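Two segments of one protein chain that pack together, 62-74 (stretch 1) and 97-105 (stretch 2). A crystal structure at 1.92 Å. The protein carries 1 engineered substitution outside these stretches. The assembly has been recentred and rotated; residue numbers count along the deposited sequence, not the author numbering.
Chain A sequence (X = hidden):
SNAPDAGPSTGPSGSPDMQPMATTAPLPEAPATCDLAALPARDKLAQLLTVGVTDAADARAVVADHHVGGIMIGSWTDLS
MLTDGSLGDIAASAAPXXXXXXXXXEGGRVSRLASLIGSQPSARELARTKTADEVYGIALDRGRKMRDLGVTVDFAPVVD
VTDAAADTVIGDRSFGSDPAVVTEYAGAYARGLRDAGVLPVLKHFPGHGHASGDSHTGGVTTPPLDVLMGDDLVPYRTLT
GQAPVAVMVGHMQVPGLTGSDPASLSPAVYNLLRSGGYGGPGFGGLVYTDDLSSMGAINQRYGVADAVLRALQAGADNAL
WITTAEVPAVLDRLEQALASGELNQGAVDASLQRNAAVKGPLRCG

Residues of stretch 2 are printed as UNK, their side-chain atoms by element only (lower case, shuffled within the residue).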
# COMPACT_ATOMS: atom_id res chain seq x y z
N VAL A 62 -17.01 4.36 -10.07
CA VAL A 62 -15.64 4.06 -10.51
C VAL A 62 -15.45 2.56 -10.75
O VAL A 62 -14.79 2.16 -11.72
CB VAL A 62 -14.55 4.67 -9.57
CG1 VAL A 62 -14.35 3.82 -8.31
CG2 VAL A 62 -13.22 4.82 -10.32
N VAL A 63 -16.09 1.73 -9.93
CA VAL A 63 -16.00 0.28 -10.07
C VAL A 63 -16.76 -0.22 -11.31
O VAL A 63 -16.20 -0.99 -12.11
CB VAL A 63 -16.48 -0.44 -8.80
CG1 VAL A 63 -16.61 -1.96 -9.04
CG2 VAL A 63 -15.52 -0.15 -7.65
N ALA A 64 -18.00 0.23 -11.49
CA ALA A 64 -18.78 -0.21 -12.65
C ALA A 64 -18.29 0.38 -13.97
O ALA A 64 -18.32 -0.28 -15.02
CB ALA A 64 -20.27 0.09 -12.45
N ASP A 65 -17.85 1.64 -13.95
CA ASP A 65 -17.53 2.30 -15.21
C ASP A 65 -16.12 2.02 -15.68
O ASP A 65 -15.85 2.01 -16.88
CB ASP A 65 -17.72 3.83 -15.10
CG ASP A 65 -19.16 4.23 -14.82
OD1 ASP A 65 -20.05 3.37 -14.96
OD2 ASP A 65 -19.40 5.40 -14.46
N HIS A 66 -15.21 1.80 -14.74
CA HIS A 66 -13.81 1.66 -15.09
C HIS A 66 -13.17 0.37 -14.62
O HIS A 66 -12.06 0.06 -15.03
CB HIS A 66 -13.01 2.87 -14.58
CG HIS A 66 -13.52 4.17 -15.10
ND1 HIS A 66 -13.30 4.58 -16.41
CD2 HIS A 66 -14.27 5.14 -14.53
CE1 HIS A 66 -13.88 5.74 -16.61
NE2 HIS A 66 -14.48 6.11 -15.49
N HIS A 67 -13.85 -0.38 -13.75
CA HIS A 67 -13.31 -1.69 -13.30
C HIS A 67 -11.97 -1.56 -12.59
O HIS A 67 -11.10 -2.44 -12.74
CB HIS A 67 -13.17 -2.65 -14.47
CG HIS A 67 -14.44 -2.84 -15.24
ND1 HIS A 67 -15.62 -3.23 -14.64
CD2 HIS A 67 -14.72 -2.68 -16.55
CE1 HIS A 67 -16.57 -3.30 -15.55
NE2 HIS A 67 -16.05 -2.97 -16.72
N VAL A 68 -11.80 -0.49 -11.82
CA VAL A 68 -10.59 -0.35 -11.00
C VAL A 68 -10.49 -1.52 -10.02
O VAL A 68 -11.51 -2.01 -9.49
CB VAL A 68 -10.53 1.01 -10.25
CG1 VAL A 68 -10.37 2.17 -11.23
CG2 VAL A 68 -11.75 1.21 -9.34
N GLY A 69 -9.27 -1.99 -9.81
CA GLY A 69 -9.06 -3.17 -8.99
C GLY A 69 -9.31 -2.91 -7.52
O GLY A 69 -9.69 -3.82 -6.77
N GLY A 70 -9.09 -1.68 -7.09
CA GLY A 70 -9.22 -1.39 -5.67
C GLY A 70 -9.78 -0.02 -5.40
O GLY A 70 -9.59 0.91 -6.18
N ILE A 71 -10.48 0.11 -4.27
CA ILE A 71 -10.89 1.41 -3.77
C ILE A 71 -10.32 1.58 -2.37
O ILE A 71 -10.14 0.60 -1.64
CB ILE A 71 -12.43 1.57 -3.74
CG1 ILE A 71 -13.07 0.45 -2.94
CG2 ILE A 71 -12.97 1.63 -5.19
CD1 ILE A 71 -14.58 0.66 -2.69
N MSE A 72 -10.03 2.82 -1.99
CA MSE A 72 -9.47 3.07 -0.67
C MSE A 72 -10.42 3.92 0.17
O MSE A 72 -11.01 4.88 -0.31
CB MSE A 72 -8.12 3.77 -0.75
CG MSE A 72 -7.48 3.91 0.63
SE MSE A 72 -5.83 4.90 0.60
CE MSE A 72 -5.30 4.69 2.46
N ILE A 73 -10.56 3.53 1.43
CA ILE A 73 -11.34 4.27 2.40
C ILE A 73 -10.37 5.18 3.15
O ILE A 73 -9.35 4.71 3.67
CB ILE A 73 -11.98 3.31 3.43
CG1 ILE A 73 -12.81 2.22 2.72
CG2 ILE A 73 -12.81 4.06 4.44
CD1 ILE A 73 -13.94 2.75 1.86
N GLY A 74 -10.68 6.47 3.25
CA GLY A 74 -9.81 7.38 3.97
C GLY A 74 -10.58 8.34 4.83
O GLY A 74 -11.80 8.21 4.99
N UNK A 97 -12.42 -9.22 -11.76
CA UNK A 97 -11.82 -9.69 -10.50
C UNK A 97 -12.59 -9.14 -9.30
O UNK A 97 -13.27 -8.12 -9.41
c UNK A 97 -9.42 -10.12 -11.31
c UNK A 97 -9.31 -11.54 -10.77
c UNK A 97 -10.34 -9.31 -10.40
c UNK A 97 -8.04 -9.49 -11.39
N UNK A 98 -12.49 -9.82 -8.15
CA UNK A 98 -13.09 -9.25 -6.94
C UNK A 98 -12.49 -7.88 -6.61
O UNK A 98 -11.35 -7.59 -7.01
c UNK A 98 -11.97 -11.19 -7.94
c UNK A 98 -12.71 -10.26 -5.85
c UNK A 98 -12.54 -11.56 -6.57
N UNK A 99 -13.24 -7.05 -5.90
CA UNK A 99 -12.79 -5.71 -5.55
C UNK A 99 -11.94 -5.75 -4.28
O UNK A 99 -12.30 -6.42 -3.31
c UNK A 99 -13.09 -2.63 -6.14
c UNK A 99 -14.00 -4.80 -5.31
c UNK A 99 -15.11 -2.64 -4.62
c UNK A 99 -13.77 -3.33 -4.97
N UNK A 100 -10.81 -5.05 -4.30
CA UNK A 100 -10.01 -4.90 -3.08
C UNK A 100 -10.43 -3.61 -2.38
O UNK A 100 -10.61 -2.58 -3.03
c UNK A 100 -8.51 -4.87 -3.39
N UNK A 101 -10.60 -3.68 -1.07
CA UNK A 101 -11.05 -2.52 -0.31
C UNK A 101 -10.01 -2.25 0.76
O UNK A 101 -9.82 -3.07 1.65
c UNK A 101 -12.86 -1.60 1.20
c UNK A 101 -13.45 -3.13 -0.74
c UNK A 101 -12.41 -2.81 0.35
N UNK A 102 -9.33 -1.11 0.67
CA UNK A 102 -8.17 -0.84 1.52
C UNK A 102 -8.41 0.36 2.42
O UNK A 102 -9.31 1.16 2.17
c UNK A 102 -6.92 -0.63 0.66
o UNK A 102 -7.11 0.44 -0.25
N UNK A 103 -7.57 0.47 3.46
CA UNK A 103 -7.71 1.53 4.46
C UNK A 103 -6.38 1.68 5.21
O UNK A 103 -5.60 0.72 5.30
c UNK A 103 -8.50 -0.07 6.29
c UNK A 103 -9.17 2.37 6.38
c UNK A 103 -8.86 1.18 5.46
N UNK A 104 -6.12 2.88 5.73
CA UNK A 104 -5.05 3.09 6.70
C UNK A 104 -5.58 2.84 8.12
O UNK A 104 -6.13 3.74 8.75
o UNK A 104 -3.18 5.95 5.32
o UNK A 104 -2.96 3.79 5.02
c UNK A 104 -3.49 4.77 5.59
c UNK A 104 -4.54 4.53 6.66
N UNK A 105 -5.41 1.63 8.64
CA UNK A 105 -5.87 1.33 9.99
C UNK A 105 -4.70 0.81 10.83
O UNK A 105 -4.52 -0.40 10.99
c UNK A 105 -7.95 1.30 12.10
o UNK A 105 -8.85 2.10 11.76
o UNK A 105 -7.25 1.48 13.12
c UNK A 105 -7.05 0.34 9.94
c UNK A 105 -7.71 0.06 11.27
O HOH W 1 -7.84 -1.49 -2.32
O HOH W 2 -7.26 5.29 5.02

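Position 97 carries four carbons, forked at the second, and touches nothing on stretch 1; the fork one carbon out from CB identifies Leu97. At position 98, three carbons close a ring onto the backbone N, which can only be proline. Pro98 turns its CB away from stretch 1.

Position 99 again has four carbons forked at the second. Its CB points sideways, yet the end of the chain comes nearer, with one branch carbon 3.8 Å from CG2 of Val63 and the other 3.9 Å from CD1 of Ile71. This is Leu99, whose fork reaches both the helix and the strand of stretch 1.

A single carbon at position 100 means Ala100. Its N donates to Gly69 O at 3.0 Å, and its O receives Ile71 N at 3.0 Å. Its partner in register is Gly70, and the CA atoms of Ala100 and Gly70 lie 4.4 Å apart, the closest spacing in the ladder, where neither residue has a side chain beyond CB.

Position 101 has three carbons, with two borne on CB, packed against two isoleucines of stretch 1. The branching at CB gives Val101: CG2 lies 4.2 Å from Ile71 CG1, and CG1 lies 4.1 Å from Ile73 CG1.

One carbon and then one oxygen at position 102, the oxygen 3.5 Å from Met72 CB, make Ser102. Water 1 joins its OG (2.9 Å from the water O) to Ile71 O (3.2 Å from the water O), donating to the latter.

Position 103 repeats the pattern of three carbons branched at CB. One branch carbon sits 4.2 Å from Ile73 CB; the branching makes this Val103.

Position 104 has two carbons, the second bearing two oxygens, one of them 3.6 Å from Met72 CE: Asp104. Water 2 donates to Ile73 O (2.6 Å from the water O) and accepts from Asp104 N (2.8 Å from the water O), bridging a gap of 4.2 Å between that O and N.

Position 105, with three carbons and two oxygens on the third, is Glu105; it is out of reach, its carboxylate bonded elsewhere in the structure.

The contact works as a parallel ladder. Ser102 N donates to Ile71 O at 3.0 Å and Ile73 N to Ser102 O at 2.8 Å, so each strand both gives and receives. The rule is alternation: Ile71, Ile73, Val101 and Val103 make one face aliphatic; Gly70, Ala100, Met72 and Ser102 share the other.

Stretch 2, residues 97-105: LPLAVSVDE
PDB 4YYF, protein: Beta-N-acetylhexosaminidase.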